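Local atomic coordinates of hypoxanthine-guanine phosphoribosyltransferase (Thermus thermophilus, PDB entry 3ACD), a protein that probably catalyses the magnesium-dependent transfer of a phosphoribosyl group from PRPP to hypoxanthine or guanine, giving IMP or GMP in purine salvage. Residues 10-14 with 149-154; 47-52 with 100-104; 104-109 with 134-140; 155-161 with 170-176. All coordinates share one frame; numbering follows the deposited sequence.

Contact 1: residues 10-14 with 149-154; sequences GPVQI and FEIEDA
Pro11 to Ile14 runs at 148° to the line from Phe149 to Ala154, roughly antiparallel, but even the closest CA atoms, those of Val12 and Ala154, are 7.0 Å apart. No hydrogen bond spans that gap, and side chains alone fill it. At one end Ile14 CG2 stands over a face of the Phe149 ring, 4.1 Å from its centroid and 20° off the normal, which meets the definition of a CH-pi contact. The other branch of the same isoleucine carries CD1 alongside the ring root, 4.0 Å from Phe149 CG, and the two side chains pass in opposite directions. In the middle, Val12 spreads its methyls. CG1, anti to the backbone N (chi1 178°), rests 4.2 Å from Ile151 CG2, whereas CG2 turns to Glu152 CG at 3.9 Å and to the methyl of Ala154. At the far end the proline ring lies against Ala154, with Pro11 CG 3.8 Å from Ala154 CB, and the carboxylate of Glu152 lies beside it, with OE2 3.3 Å from Pro11 CB. The backbone polar groups of this N-terminal loop look elsewhere: Val12 O meets Ser175 OG, and Gly10 and Ile14 pair with Ser175 and Ile173. Ala154 O, in turn, accepts from Lys134 NZ. The contact therefore lays the loop before helix 16-33 against the end of strand 146-150 and the chain leading on to the purine pocket. Its chemistry is shape and apolar surface, without a salt bridge, and the exposed Glu152 carboxylate has Pro11 CB as its nearest neighbour across the contact.

Contact 2: residues 47-52 with 100-104; sequences GAFIFM and VVEDI. With IMP (inosinic acid), chain B.
Ala48 and Asp103 bring their CA atoms to 4.3 Å; where residues 47-52 come nearest the turn at Asp103, they offer a glycine and a methyl. The methyl is the bump: Ala48 CB presses into the backbone of residues 101-103, 3.4 Å from Val101 O. Beside it the chain of Gly47 passes so near Asp103 that a CB on it would collide with OD2. Further along, Val101 is the knob. CG1, anti to the backbone N, pushes obliquely at the Phe51 ring, 3.5 Å from Phe51 CD2. CG2 goes the other way, crossing Met52 at about a right angle and touching its SD at 3.7 Å. The forked valine thus fits between a ring and a bent thioether chain on successive residues of helix 49-56. The same ring carbon, Phe51 CD2, also lies 3.3 Å from Glu102 O. Beyond this close fit, Asp103 turns to the nucleotide: chi1 of 53° sets its carboxylate so that OD1 takes IMP O3' at 2.7 Å and OD2 takes IMP O2' at 2.9 Å. OD1 also receives Ile104 N, which comes from above the carboxylate plane, and a water joins Gly47 N, OD2 and O2'. On the outer side of the helix, Phe49 meets Phe67 of the second subunit edge-to-face. Strand 97-102 runs into the acidic pair Glu102-Asp103 of the PRPP motif, whose aspartate here holds the product's sugar, and helix 49-56 packs on that strand in the alpha/beta core of the type I phosphoribosyltransferase fold.

Contact 3: residues 104-109 with 134-140; sequences IVDTGL and KPSRRQV. With IMP (inosinic acid), chain B.
The phosphate-binding loop of the PRPP motif, with Asp106, Thr107 and Gly108 around the IMP phosphate, is backed by residues 134-140. Arg138 grips Asp106 O side-on with two nitrogens: NE at 2.8 Å and a longer bond from NH2, both within the guanidinium plane. Val105 CG1 sits over the centre of one face of that group. Arg137 makes a nearly coplanar bidentate salt bridge to the Asp106 carboxylate, NE to OD1 at 2.9 Å and NH2 to OD2, each on the syn side. Replacing Arg138 with an alanine would probably leave Asp106 O without both donors and let the loop shift. Thr107 O accepts Gln139 N at 2.8 Å on an in-plane lone pair. With the loop held from behind, Gly108 N reaches IMP O3P at 2.8 Å, and Asp106 N reaches the same oxygen. Thr107 OG1, placed between backbone N and carbonyl carbon by chi1 68°, donates to IMP O1P at 2.7 Å. Lys134 NZ spans to the base, 2.9 Å from IMP O6. Lys134 N also bonds Val105 O, so residues 134-140 leave strand 132-133 alongside strand 104-105, while Gly108 sits at the N-cap position of helix 109-119.

Contact 4: residues 155-161 with 170-176; sequences YVYGYGL and LPFITSI. With IMP (inosinic acid), chain B.
Tyr159 N gives Leu170 O the shortest hydrogen bond between the two segments, 2.7 Å. Further along, Tyr157 and Thr174 form an antiparallel hydrogen-bonded pair: Tyr157 N donates to Thr174 O at 2.9 Å, and Thr174 N returns the bond to Tyr157 O with an N-H...O angle of 174°. Val156 and Ser175 follow as the non-hydrogen-bonded pair. Tyr157 carries the packing on its face of this small sheet. With CG set between backbone N and carbonyl carbon (chi1 61°), its ring folds back over the partner strand, and Thr174 CG2 lies 3.5 Å from the ring centroid in a CH-pi contact. Leu170 CD2 and Ile176 CG2 touch the ring near CE1 and CE2. The threonine hydroxyl points elsewhere, to Gly8 and Gln13. Gly158 opens a type I' turn to Leu161, and a side chain on it would strike Phe172 O. At the other end, residues 155 and 156 read the base: Val156 O accepts IMP N1 at 2.6 Å, and Val156 N donates to IMP O6 at 3.0 Å. The Tyr155 ring lies across the base, with IMP N1 3.4 Å above its plane, and its hydroxyl bonds Asp162 O. With an alanine at Tyr155 the hypoxanthine is likely to lose the aromatic cover on one face, and Asp162 O its hydroxyl donor. The chemistry implies a division of labour: strand pairing and the packing round the Tyr157 ring hold the two-stranded sheet together, and backbone amide and carbonyl of Val156 recognise the 6-oxopurine edge.

From the N terminus, residues 10-14 open the widest loop, which contact 1 closes 135 residues later at 149-154. Contacts 2 and 3 are nested inside it, one after the other, sharing Ile104: contact 2 joins helix 49-56 to strand 97-102, and contact 3 joins strand 104-105 to the chain beyond strand 132-133. Contact 4 begins only after contact 1 has closed, its segments only nine positions apart, and no loops cross. Contact 1 nevertheless touches contact 4, since the N-terminal loop pairs with strand 174-175 of the small antiparallel sheet. Three contacts reach IMP: contact 2 at the ribose, contact 3 at the phosphate and base, contact 4 at the base.

Contact 1: residues 10-14 with 149-154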
# COMPACT_ATOMS: atom_id res chain seq x y z
N GLY A 10 -24.44 4.17 -6.66
CA GLY A 10 -24.00 5.14 -7.65
C GLY A 10 -23.92 4.54 -9.05
O GLY A 10 -24.08 3.33 -9.22
N PRO A 11 -23.65 5.37 -10.07
CA PRO A 11 -23.54 4.92 -11.47
C PRO A 11 -22.28 4.15 -11.84
O PRO A 11 -22.27 3.41 -12.83
CB PRO A 11 -23.66 6.23 -12.24
CG PRO A 11 -22.94 7.19 -11.35
CD PRO A 11 -23.50 6.83 -9.98
N VAL A 12 -21.21 4.32 -11.07
CA VAL A 12 -19.95 3.63 -11.36
C VAL A 12 -19.74 2.41 -10.47
O VAL A 12 -19.80 2.50 -9.24
CB VAL A 12 -18.75 4.59 -11.18
CG1 VAL A 12 -17.44 3.85 -11.44
CG2 VAL A 12 -18.89 5.77 -12.14
N GLN A 13 -19.51 1.26 -11.11
CA GLN A 13 -19.30 0.00 -10.41
C GLN A 13 -18.25 -0.80 -11.18
O GLN A 13 -18.44 -1.10 -12.36
CB GLN A 13 -20.60 -0.80 -10.35
CG GLN A 13 -21.82 -0.05 -9.80
CD GLN A 13 -21.72 0.25 -8.31
OE1 GLN A 13 -21.05 -0.46 -7.56
NE2 GLN A 13 -22.41 1.30 -7.88
N ILE A 14 -17.15 -1.14 -10.52
CA ILE A 14 -16.09 -1.92 -11.17
C ILE A 14 -15.68 -3.05 -10.24
O ILE A 14 -15.18 -2.80 -9.13
CB ILE A 14 -14.86 -1.04 -11.50
CG1 ILE A 14 -15.32 0.27 -12.16
CG2 ILE A 14 -13.93 -1.78 -12.44
CD1 ILE A 14 -14.18 1.22 -12.49
N PHE A 149 -9.25 2.95 -15.88
CA PHE A 149 -10.59 3.16 -16.43
C PHE A 149 -10.99 4.63 -16.51
O PHE A 149 -10.74 5.41 -15.58
CB PHE A 149 -11.63 2.46 -15.55
CG PHE A 149 -11.36 1.01 -15.30
CD1 PHE A 149 -11.85 0.04 -16.17
CD2 PHE A 149 -10.62 0.61 -14.19
CE1 PHE A 149 -11.61 -1.32 -15.93
CE2 PHE A 149 -10.38 -0.74 -13.95
CZ PHE A 149 -10.87 -1.71 -14.81
N GLU A 150 -11.61 5.02 -17.62
CA GLU A 150 -12.11 6.38 -17.75
C GLU A 150 -13.57 6.27 -17.32
O GLU A 150 -14.30 5.41 -17.81
CB GLU A 150 -12.03 6.87 -19.19
CG GLU A 150 -12.64 8.25 -19.38
CD GLU A 150 -12.52 8.75 -20.80
OE1 GLU A 150 -11.43 9.21 -21.18
OE2 GLU A 150 -13.52 8.65 -21.53
N ILE A 151 -14.00 7.13 -16.40
CA ILE A 151 -15.37 7.07 -15.91
C ILE A 151 -16.12 8.39 -15.96
O ILE A 151 -15.53 9.45 -16.14
CB ILE A 151 -15.42 6.56 -14.45
CG1 ILE A 151 -14.69 7.55 -13.53
CG2 ILE A 151 -14.76 5.19 -14.35
CD1 ILE A 151 -14.84 7.26 -12.04
N GLU A 152 -17.44 8.30 -15.82
CA GLU A 152 -18.29 9.47 -15.81
C GLU A 152 -18.10 10.19 -14.48
O GLU A 152 -17.49 9.64 -13.55
CB GLU A 152 -19.76 9.07 -15.97
CG GLU A 152 -20.29 8.19 -14.84
CD GLU A 152 -21.77 7.90 -14.96
OE1 GLU A 152 -22.58 8.85 -14.88
OE2 GLU A 152 -22.13 6.72 -15.15
N ASP A 153 -18.63 11.40 -14.38
CA ASP A 153 -18.52 12.20 -13.17
C ASP A 153 -19.35 11.61 -12.04
O ASP A 153 -20.58 11.63 -12.08
CB ASP A 153 -18.96 13.63 -13.47
CG ASP A 153 -18.90 14.53 -12.25
OD1 ASP A 153 -18.19 14.20 -11.29
OD2 ASP A 153 -19.57 15.59 -12.28
N ALA A 154 -18.67 11.08 -11.03
CA ALA A 154 -19.33 10.49 -9.87
C ALA A 154 -18.31 10.33 -8.74
O ALA A 154 -17.11 10.22 -9.00
CB ALA A 154 -19.92 9.13 -10.23

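Contact 2: residues 47-52 with 100-104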
# COMPACT_ATOMS: atom_id res chain seq x y z
N GLY A 47 -4.94 7.27 -1.01
CA GLY A 47 -5.75 6.55 -1.98
C GLY A 47 -5.18 5.55 -2.96
O GLY A 47 -5.86 4.59 -3.33
N ALA A 48 -3.94 5.73 -3.39
CA ALA A 48 -3.36 4.83 -4.38
C ALA A 48 -2.60 3.62 -3.84
O ALA A 48 -2.07 2.84 -4.63
CB ALA A 48 -2.45 5.62 -5.32
N PHE A 49 -2.57 3.42 -2.53
CA PHE A 49 -1.77 2.32 -2.01
C PHE A 49 -2.15 0.90 -2.42
O PHE A 49 -1.27 0.04 -2.54
CB PHE A 49 -1.63 2.44 -0.48
CG PHE A 49 -2.68 1.71 0.31
CD1 PHE A 49 -2.41 0.45 0.84
CD2 PHE A 49 -3.91 2.30 0.57
CE1 PHE A 49 -3.35 -0.20 1.64
CE2 PHE A 49 -4.86 1.65 1.37
CZ PHE A 49 -4.58 0.40 1.90
N ILE A 50 -3.43 0.63 -2.67
CA ILE A 50 -3.84 -0.71 -3.09
C ILE A 50 -3.54 -0.89 -4.57
O ILE A 50 -3.03 -1.94 -4.99
CB ILE A 50 -5.35 -0.96 -2.76
CG1 ILE A 50 -5.53 -0.93 -1.24
CG2 ILE A 50 -5.80 -2.30 -3.33
CD1 ILE A 50 -6.90 -1.36 -0.73
N PHE A 51 -3.83 0.14 -5.37
CA PHE A 51 -3.53 0.12 -6.80
C PHE A 51 -2.02 -0.12 -6.93
O PHE A 51 -1.57 -0.93 -7.74
CB PHE A 51 -3.94 1.46 -7.42
CG PHE A 51 -3.52 1.64 -8.85
CD1 PHE A 51 -3.69 0.62 -9.79
CD2 PHE A 51 -3.01 2.86 -9.29
CE1 PHE A 51 -3.37 0.82 -11.13
CE2 PHE A 51 -2.68 3.07 -10.63
CZ PHE A 51 -2.86 2.04 -11.56
N MET A 52 -1.25 0.60 -6.13
CA MET A 52 0.21 0.47 -6.13
C MET A 52 0.63 -0.97 -5.80
O MET A 52 1.44 -1.57 -6.50
CB MET A 52 0.81 1.43 -5.10
CG MET A 52 2.33 1.34 -4.97
SD MET A 52 3.23 2.26 -6.24
CE MET A 52 4.86 2.38 -5.46
N VAL A 100 4.57 8.09 -11.60
CA VAL A 100 3.69 8.52 -10.52
C VAL A 100 2.50 7.57 -10.51
O VAL A 100 1.94 7.26 -11.57
CB VAL A 100 3.17 9.96 -10.75
CG1 VAL A 100 2.22 10.36 -9.63
CG2 VAL A 100 4.35 10.93 -10.82
N VAL A 101 2.11 7.08 -9.33
CA VAL A 101 0.98 6.17 -9.23
C VAL A 101 -0.12 6.86 -8.42
O VAL A 101 0.01 7.05 -7.20
CB VAL A 101 1.39 4.84 -8.55
CG1 VAL A 101 0.20 3.90 -8.47
CG2 VAL A 101 2.53 4.19 -9.34
N GLU A 102 -1.19 7.23 -9.11
CA GLU A 102 -2.33 7.93 -8.53
C GLU A 102 -3.58 7.07 -8.46
O GLU A 102 -3.71 6.09 -9.19
CB GLU A 102 -2.63 9.18 -9.37
CG GLU A 102 -1.85 10.40 -8.95
CD GLU A 102 -2.47 11.09 -7.76
OE1 GLU A 102 -3.14 10.40 -6.96
OE2 GLU A 102 -2.28 12.31 -7.62
N ASP A 103 -4.52 7.45 -7.60
CA ASP A 103 -5.76 6.71 -7.48
C ASP A 103 -6.75 7.16 -8.54
O ASP A 103 -7.19 6.36 -9.37
CB ASP A 103 -6.38 6.86 -6.07
CG ASP A 103 -6.54 8.31 -5.62
OD1 ASP A 103 -6.09 9.25 -6.32
OD2 ASP A 103 -7.14 8.52 -4.54
N ILE A 104 -7.08 8.45 -8.55
CA ILE A 104 -8.02 8.98 -9.52
C ILE A 104 -7.72 10.44 -9.84
O ILE A 104 -7.43 11.23 -8.95
CB ILE A 104 -9.47 8.85 -8.99
CG1 ILE A 104 -10.47 9.44 -9.99
CG2 ILE A 104 -9.60 9.56 -7.65
CD1 ILE A 104 -11.92 9.13 -9.63
P IMP B . -7.85 16.36 -8.30
O1P IMP B . -9.10 17.14 -8.46
O2P IMP B . -6.66 17.34 -7.86
O3P IMP B . -7.49 15.65 -9.70
O5' IMP B . -8.11 15.23 -7.17
C5' IMP B . -7.02 14.83 -6.33
C4' IMP B . -7.47 13.81 -5.29
O4' IMP B . -8.90 13.95 -5.00
C3' IMP B . -7.37 12.38 -5.85
O3' IMP B . -6.03 11.87 -5.78
C2' IMP B . -8.31 11.62 -4.90
O2' IMP B . -7.64 11.25 -3.69
C1' IMP B . -9.41 12.66 -4.61
N9 IMP B . -10.63 12.31 -5.38
C8 IMP B . -11.10 12.92 -6.52
N7 IMP B . -12.19 12.33 -6.93
C5 IMP B . -12.49 11.32 -6.08
C6 IMP B . -13.53 10.35 -6.00
O6 IMP B . -14.42 10.31 -6.83
N1 IMP B . -13.50 9.44 -4.96
C2 IMP B . -12.50 9.48 -4.02
N3 IMP B . -11.53 10.37 -4.08
C4 IMP B . -11.48 11.30 -5.08
O HOH W 1 -5.39 9.97 -2.20

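Contact 3: residues 104-109 with 134-140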
# COMPACT_ATOMS: atom_id res chain seq x y z
N ILE A 104 -7.08 8.45 -8.55
CA ILE A 104 -8.02 8.98 -9.52
C ILE A 104 -7.72 10.44 -9.84
O ILE A 104 -7.43 11.23 -8.95
CB ILE A 104 -9.47 8.85 -8.99
CG1 ILE A 104 -10.47 9.44 -9.99
CG2 ILE A 104 -9.60 9.56 -7.65
CD1 ILE A 104 -11.92 9.13 -9.63
N VAL A 105 -7.77 10.77 -11.13
CA VAL A 105 -7.53 12.14 -11.57
C VAL A 105 -8.91 12.77 -11.77
O VAL A 105 -9.70 12.31 -12.60
CB VAL A 105 -6.72 12.17 -12.88
CG1 VAL A 105 -6.44 13.63 -13.30
CG2 VAL A 105 -5.40 11.42 -12.69
N ASP A 106 -9.19 13.81 -10.99
CA ASP A 106 -10.47 14.50 -11.05
C ASP A 106 -10.28 15.80 -11.82
O ASP A 106 -10.34 15.79 -13.05
CB ASP A 106 -10.96 14.76 -9.62
CG ASP A 106 -12.35 15.37 -9.57
OD1 ASP A 106 -13.08 15.32 -10.59
OD2 ASP A 106 -12.72 15.88 -8.50
N THR A 107 -10.04 16.91 -11.12
CA THR A 107 -9.83 18.18 -11.81
C THR A 107 -8.42 18.21 -12.41
O THR A 107 -8.16 18.93 -13.37
CB THR A 107 -9.96 19.40 -10.85
OG1 THR A 107 -8.88 19.40 -9.91
CG2 THR A 107 -11.29 19.35 -10.11
N GLY A 108 -7.52 17.42 -11.83
CA GLY A 108 -6.15 17.36 -12.31
C GLY A 108 -5.21 18.33 -11.62
O GLY A 108 -4.00 18.30 -11.85
N LEU A 109 -5.75 19.18 -10.76
CA LEU A 109 -4.93 20.16 -10.05
C LEU A 109 -3.81 19.53 -9.22
O LEU A 109 -2.66 19.95 -9.30
CB LEU A 109 -5.82 21.02 -9.14
CG LEU A 109 -6.87 21.87 -9.87
CD1 LEU A 109 -7.78 22.57 -8.86
CD2 LEU A 109 -6.17 22.89 -10.76
N LYS A 134 -11.77 11.08 -14.37
CA LYS A 134 -13.08 11.68 -14.65
C LYS A 134 -12.80 12.93 -15.49
O LYS A 134 -12.86 14.05 -14.99
CB LYS A 134 -13.77 12.06 -13.33
CG LYS A 134 -14.07 10.87 -12.43
CD LYS A 134 -14.82 11.26 -11.16
CE LYS A 134 -13.96 12.10 -10.22
NZ LYS A 134 -14.65 12.36 -8.92
N PRO A 135 -12.50 12.73 -16.78
CA PRO A 135 -12.20 13.82 -17.71
C PRO A 135 -13.20 14.97 -17.83
O PRO A 135 -12.82 16.09 -18.16
CB PRO A 135 -11.96 13.09 -19.03
CG PRO A 135 -12.83 11.88 -18.91
CD PRO A 135 -12.56 11.45 -17.49
N SER A 136 -14.48 14.70 -17.57
CA SER A 136 -15.47 15.77 -17.67
C SER A 136 -15.26 16.80 -16.57
O SER A 136 -15.82 17.89 -16.62
CB SER A 136 -16.90 15.19 -17.59
OG SER A 136 -17.18 14.61 -16.33
N ARG A 137 -14.42 16.46 -15.60
CA ARG A 137 -14.13 17.35 -14.47
C ARG A 137 -12.77 18.05 -14.62
O ARG A 137 -12.44 18.93 -13.82
CB ARG A 137 -14.14 16.55 -13.17
CG ARG A 137 -15.51 16.09 -12.72
CD ARG A 137 -16.11 17.07 -11.73
NE ARG A 137 -15.30 17.14 -10.51
CZ ARG A 137 -15.49 18.02 -9.53
NH1 ARG A 137 -16.47 18.91 -9.61
NH2 ARG A 137 -14.69 18.00 -8.47
N ARG A 138 -12.01 17.67 -15.64
CA ARG A 138 -10.68 18.21 -15.87
C ARG A 138 -10.61 19.74 -16.01
O ARG A 138 -11.27 20.32 -16.88
CB ARG A 138 -10.07 17.54 -17.10
CG ARG A 138 -8.54 17.55 -17.18
CD ARG A 138 -7.90 17.00 -15.90
NE ARG A 138 -8.65 15.88 -15.34
CZ ARG A 138 -8.70 14.66 -15.86
NH1 ARG A 138 -8.04 14.38 -16.98
NH2 ARG A 138 -9.45 13.73 -15.28
N GLN A 139 -9.82 20.37 -15.15
CA GLN A 139 -9.64 21.82 -15.18
C GLN A 139 -8.26 22.18 -15.71
O GLN A 139 -8.04 23.28 -16.22
CB GLN A 139 -9.84 22.41 -13.79
CG GLN A 139 -11.22 22.16 -13.21
CD GLN A 139 -11.46 22.93 -11.93
OE1 GLN A 139 -10.68 22.85 -10.98
NE2 GLN A 139 -12.56 23.68 -11.90
N VAL A 140 -7.32 21.25 -15.58
CA VAL A 140 -5.97 21.45 -16.08
C VAL A 140 -5.56 20.16 -16.77
O VAL A 140 -5.74 19.07 -16.23
CB VAL A 140 -4.98 21.78 -14.93
CG1 VAL A 140 -5.01 20.71 -13.87
CG2 VAL A 140 -3.57 21.93 -15.50
P IMP B . -7.85 16.36 -8.30
O1P IMP B . -9.10 17.14 -8.46
O2P IMP B . -6.66 17.34 -7.86
O3P IMP B . -7.49 15.65 -9.70
O5' IMP B . -8.11 15.23 -7.17
C5' IMP B . -7.02 14.83 -6.33
C4' IMP B . -7.47 13.81 -5.29
O4' IMP B . -8.90 13.95 -5.00
C3' IMP B . -7.37 12.38 -5.85
O3' IMP B . -6.03 11.87 -5.78
C2' IMP B . -8.31 11.62 -4.90
O2' IMP B . -7.64 11.25 -3.69
C1' IMP B . -9.41 12.66 -4.61
N9 IMP B . -10.63 12.31 -5.38
C8 IMP B . -11.10 12.92 -6.52
N7 IMP B . -12.19 12.33 -6.93
C5 IMP B . -12.49 11.32 -6.08
C6 IMP B . -13.53 10.35 -6.00
O6 IMP B . -14.42 10.31 -6.83
N1 IMP B . -13.50 9.44 -4.96
C2 IMP B . -12.50 9.48 -4.02
N3 IMP B . -11.53 10.37 -4.08
C4 IMP B . -11.48 11.30 -5.08
O HOH W 2 -14.69 14.42 -6.86

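Contact 4: residues 155-161 with 170-176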
# COMPACT_ATOMS: atom_id res chain seq x y z
N TYR A 155 -18.78 10.34 -7.49
CA TYR A 155 -17.85 10.16 -6.38
C TYR A 155 -17.71 8.66 -6.16
O TYR A 155 -18.67 7.99 -5.77
CB TYR A 155 -18.36 10.79 -5.09
CG TYR A 155 -17.31 10.75 -4.00
CD1 TYR A 155 -16.29 11.70 -3.97
CD2 TYR A 155 -17.27 9.71 -3.07
CE1 TYR A 155 -15.25 11.61 -3.05
CE2 TYR A 155 -16.23 9.61 -2.14
CZ TYR A 155 -15.23 10.57 -2.14
OH TYR A 155 -14.17 10.47 -1.26
N VAL A 156 -16.51 8.15 -6.40
CA VAL A 156 -16.25 6.73 -6.24
C VAL A 156 -15.46 6.44 -4.97
O VAL A 156 -14.85 7.33 -4.38
CB VAL A 156 -15.46 6.17 -7.45
CG1 VAL A 156 -16.26 6.36 -8.73
CG2 VAL A 156 -14.11 6.87 -7.56
N TYR A 157 -15.48 5.18 -4.54
CA TYR A 157 -14.75 4.78 -3.36
C TYR A 157 -14.50 3.28 -3.39
O TYR A 157 -15.07 2.57 -4.22
CB TYR A 157 -15.49 5.21 -2.08
CG TYR A 157 -16.87 4.62 -1.90
CD1 TYR A 157 -17.07 3.46 -1.16
CD2 TYR A 157 -17.99 5.24 -2.47
CE1 TYR A 157 -18.35 2.93 -0.98
CE2 TYR A 157 -19.27 4.72 -2.30
CZ TYR A 157 -19.44 3.56 -1.56
OH TYR A 157 -20.70 3.04 -1.40
N GLY A 158 -13.63 2.81 -2.50
CA GLY A 158 -13.28 1.41 -2.46
C GLY A 158 -11.91 1.23 -3.10
O GLY A 158 -11.39 2.16 -3.72
N TYR A 159 -11.32 0.05 -2.94
CA TYR A 159 -10.01 -0.25 -3.52
C TYR A 159 -9.00 0.86 -3.20
O TYR A 159 -8.29 1.34 -4.08
CB TYR A 159 -10.15 -0.42 -5.04
CG TYR A 159 -8.97 -1.08 -5.73
CD1 TYR A 159 -8.78 -2.46 -5.67
CD2 TYR A 159 -8.04 -0.31 -6.44
CE1 TYR A 159 -7.69 -3.07 -6.31
CE2 TYR A 159 -6.95 -0.90 -7.07
CZ TYR A 159 -6.78 -2.28 -7.00
OH TYR A 159 -5.68 -2.84 -7.61
N GLY A 160 -8.95 1.27 -1.93
CA GLY A 160 -8.02 2.31 -1.52
C GLY A 160 -8.62 3.70 -1.39
O GLY A 160 -8.17 4.50 -0.57
N LEU A 161 -9.63 3.99 -2.21
CA LEU A 161 -10.27 5.30 -2.18
C LEU A 161 -11.30 5.34 -1.05
O LEU A 161 -12.05 4.39 -0.85
CB LEU A 161 -10.94 5.59 -3.53
CG LEU A 161 -9.99 5.85 -4.71
CD1 LEU A 161 -9.18 4.60 -5.02
CD2 LEU A 161 -10.80 6.27 -5.94
N LEU A 170 -12.85 -1.91 0.59
CA LEU A 170 -13.70 -2.64 -0.36
C LEU A 170 -12.79 -3.13 -1.48
O LEU A 170 -11.98 -2.37 -2.01
CB LEU A 170 -14.79 -1.71 -0.92
CG LEU A 170 -16.13 -1.63 -0.17
CD1 LEU A 170 -15.90 -1.43 1.32
CD2 LEU A 170 -16.95 -0.49 -0.75
N PRO A 171 -12.90 -4.41 -1.86
CA PRO A 171 -12.06 -4.95 -2.93
C PRO A 171 -12.44 -4.49 -4.33
O PRO A 171 -11.74 -4.78 -5.31
CB PRO A 171 -12.20 -6.46 -2.74
CG PRO A 171 -13.60 -6.60 -2.24
CD PRO A 171 -13.71 -5.47 -1.23
N PHE A 172 -13.54 -3.76 -4.43
CA PHE A 172 -14.03 -3.27 -5.71
C PHE A 172 -14.24 -1.76 -5.68
O PHE A 172 -14.17 -1.13 -4.63
CB PHE A 172 -15.34 -3.97 -6.07
CG PHE A 172 -16.36 -3.94 -4.97
CD1 PHE A 172 -17.05 -2.77 -4.67
CD2 PHE A 172 -16.61 -5.07 -4.20
CE1 PHE A 172 -17.97 -2.72 -3.62
CE2 PHE A 172 -17.52 -5.04 -3.15
CZ PHE A 172 -18.20 -3.86 -2.85
N ILE A 173 -14.49 -1.19 -6.86
CA ILE A 173 -14.75 0.24 -6.96
C ILE A 173 -16.26 0.40 -7.07
O ILE A 173 -16.91 -0.27 -7.87
CB ILE A 173 -14.08 0.85 -8.23
CG1 ILE A 173 -12.59 1.11 -7.97
CG2 ILE A 173 -14.78 2.15 -8.62
CD1 ILE A 173 -12.32 2.18 -6.92
N THR A 174 -16.82 1.29 -6.25
CA THR A 174 -18.25 1.55 -6.29
C THR A 174 -18.46 3.06 -6.17
O THR A 174 -17.50 3.83 -6.19
CB THR A 174 -18.99 0.79 -5.16
OG1 THR A 174 -20.40 1.02 -5.27
CG2 THR A 174 -18.52 1.25 -3.80
N SER A 175 -19.71 3.49 -6.05
CA SER A 175 -20.00 4.91 -5.96
C SER A 175 -21.35 5.20 -5.33
O SER A 175 -22.14 4.28 -5.10
CB SER A 175 -19.98 5.52 -7.37
OG SER A 175 -20.94 4.88 -8.20
N ILE A 176 -21.60 6.47 -5.06
CA ILE A 176 -22.86 6.91 -4.48
C ILE A 176 -23.56 7.78 -5.51
O ILE A 176 -22.97 8.14 -6.54
CB ILE A 176 -22.65 7.76 -3.21
CG1 ILE A 176 -21.78 8.98 -3.54
CG2 ILE A 176 -22.01 6.91 -2.12
CD1 ILE A 176 -21.56 9.92 -2.38
P IMP B . -7.85 16.36 -8.30
O1P IMP B . -9.10 17.14 -8.46
O2P IMP B . -6.66 17.34 -7.86
O3P IMP B . -7.49 15.65 -9.70
O5' IMP B . -8.11 15.23 -7.17
C5' IMP B . -7.02 14.83 -6.33
C4' IMP B . -7.47 13.81 -5.29
O4' IMP B . -8.90 13.95 -5.00
C3' IMP B . -7.37 12.38 -5.85
O3' IMP B . -6.03 11.87 -5.78
C2' IMP B . -8.31 11.62 -4.90
O2' IMP B . -7.64 11.25 -3.69
C1' IMP B . -9.41 12.66 -4.61
N9 IMP B . -10.63 12.31 -5.38
C8 IMP B . -11.10 12.92 -6.52
N7 IMP B . -12.19 12.33 -6.93
C5 IMP B . -12.49 11.32 -6.08
C6 IMP B . -13.53 10.35 -6.00
O6 IMP B . -14.42 10.31 -6.83
N1 IMP B . -13.50 9.44 -4.96
C2 IMP B . -12.50 9.48 -4.02
N3 IMP B . -11.53 10.37 -4.08
C4 IMP B . -11.48 11.30 -5.08
O HOH W 3 -21.84 10.52 -7.38